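Local coordinates for N-acetyltransferase (Staphylococcus aureus subsp. aureus, PDB 4M85), which probably transfers an acetyl group from acetyl-coenzyme A to an acceptor substrate, as GNAT-family enzymes do, at residues A[71-75]-A[134-138]. Sequence-based numbering, arbitrary orientation.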
loop_
_atom_site.group_PDB
_atom_site.type_symbol
_atom_site.label_atom_id
_atom_site.label_comp_id
_atom_site.label_asym_id
_atom_site.label_seq_id
_atom_site.Cartn_x
_atom_site.Cartn_y
_atom_site.Cartn_z
ATOM N N GLY A 71 9.928 -6.289 1.987
ATOM C CA GLY A 71 8.902 -5.661 1.178
ATOM C C GLY A 71 7.526 -6.023 1.668
ATOM O O GLY A 71 7.372 -6.918 2.499
ATOM N N CYS A 72 6.520 -5.361 1.108
ATOM C CA CYS A 72 5.135 -5.656 1.463
ATOM C C CYS A 72 4.156 -5.308 0.378
ATOM O O CYS A 72 4.473 -4.543 -0.530
ATOM C CB CYS A 72 4.714 -4.965 2.744
ATOM S SG CYS A 72 4.461 -3.200 2.573
ATOM N N ILE A 73 2.975 -5.928 0.476
ATOM C CA ILE A 73 1.873 -5.688 -0.435
ATOM C C ILE A 73 0.586 -5.446 0.372
ATOM O O ILE A 73 0.311 -6.176 1.303
ATOM C CB ILE A 73 1.693 -6.832 -1.462
ATOM C CG1 ILE A 73 0.634 -6.446 -2.481
ATOM C CG2 ILE A 73 1.337 -8.165 -0.792
ATOM C CD1 ILE A 73 0.737 -7.175 -3.804
ATOM N N ILE A 74 -0.172 -4.402 0.014
ATOM C CA ILE A 74 -1.307 -3.926 0.855
ATOM C C ILE A 74 -2.553 -3.932 -0.014
ATOM O O ILE A 74 -2.559 -3.323 -1.056
ATOM C CB ILE A 74 -1.083 -2.478 1.375
ATOM C CG1 ILE A 74 0.298 -2.357 2.011
ATOM C CG2 ILE A 74 -2.176 -2.059 2.368
ATOM C CD1 ILE A 74 0.650 -0.984 2.565
ATOM N N SER A 75 -3.589 -4.645 0.438
ATOM C CA SER A 75 -4.818 -4.818 -0.317
ATOM C C SER A 75 -6.024 -5.012 0.607
ATOM O O SER A 75 -5.874 -5.498 1.705
ATOM C CB SER A 75 -4.697 -6.011 -1.236
ATOM O OG SER A 75 -4.602 -7.223 -0.507
ATOM N N LEU A 134 5.290 -11.244 -4.336
ATOM C CA LEU A 134 4.224 -10.845 -3.409
ATOM C C LEU A 134 2.909 -10.728 -4.144
ATOM O O LEU A 134 1.870 -11.169 -3.663
ATOM C CB LEU A 134 4.551 -9.519 -2.722
ATOM C CG LEU A 134 5.504 -9.588 -1.553
ATOM C CD1 LEU A 134 5.872 -8.182 -1.162
ATOM C CD2 LEU A 134 4.860 -10.333 -0.395
ATOM N N LEU A 135 2.968 -10.154 -5.326
ATOM C CA LEU A 135 1.778 -9.993 -6.150
ATOM C C LEU A 135 1.187 -11.354 -6.576
ATOM O O LEU A 135 -0.012 -11.602 -6.439
ATOM C CB LEU A 135 2.120 -9.136 -7.364
ATOM C CG LEU A 135 1.008 -8.800 -8.364
ATOM C CD1 LEU A 135 -0.163 -8.217 -7.600
ATOM C CD2 LEU A 135 1.477 -7.831 -9.435
ATOM N N THR A 136 2.040 -12.226 -7.094
ATOM C CA THR A 136 1.622 -13.547 -7.555
ATOM C C THR A 136 0.968 -14.331 -6.411
ATOM O O THR A 136 -0.101 -14.893 -6.557
ATOM C CB THR A 136 2.825 -14.279 -8.144
ATOM O OG1 THR A 136 3.210 -13.617 -9.331
ATOM C CG2 THR A 136 2.519 -15.718 -8.496
ATOM N N SER A 137 1.596 -14.310 -5.252
ATOM C CA SER A 137 1.085 -15.047 -4.124
ATOM C C SER A 137 -0.242 -14.449 -3.605
ATOM O O SER A 137 -1.119 -15.195 -3.184
ATOM C CB SER A 137 2.147 -15.119 -3.028
ATOM O OG SER A 137 1.541 -15.357 -1.800
ATOM N N LEU A 138 -0.385 -13.119 -3.646
ATOM C CA LEU A 138 -1.622 -12.470 -3.240
ATOM C C LEU A 138 -2.763 -12.809 -4.202
ATOM O O LEU A 138 -3.894 -13.048 -3.761
ATOM C CB LEU A 138 -1.450 -10.945 -3.176
ATOM C CG LEU A 138 -2.688 -10.118 -2.803
ATOM C CD1 LEU A 138 -3.152 -10.490 -1.407
ATOM C CD2 LEU A 138 -2.401 -8.623 -2.881
#
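Leu134 reaches the strand first, its side chain lying alongside that of Ile73 with their ends pointing opposite ways. Its CB sits 4.0 Å from Ile73 CG2, while CD1 runs on to the strand backbone, 3.7 Å from Cys72 N and against the carbonyl carbon of Gly71. One residue on, Leu135 takes part from the flank: its CA lies 3.8 Å from Ile73 CD1, and its CD1 meets that same methyl at 4.0 Å; the same side chain also touches Ile116 of strand 114-121 and Val165 and Phe167. Ile73 gets there because CG1 is anti to the backbone N (chi1 -174°) and CD1 extends toward the helix. Helix 130-140 packs on one face of the central mixed sheet of the GNAT fold and follows strand 114-121, whose Ile119 borders Ile73; in GNAT enzymes the turn between these two elements usually cradles the acetyl-CoA pyrophosphate, and it probably does so here. The local axes of strand and helix pass 9.1 Å apart at 40°. Leu138, a turn after Leu134 and hydrogen-bonded through its backbone N to Leu134 O, closes the far end. Its side chain passes at a slant over the end of Ile73, with CD2 3.6 Å from Ile73 CD1, and Ser75 OG approaches the same Leu138 methyl at 3.5 Å, a van der Waals touch beside Trp147 of strand 147-152.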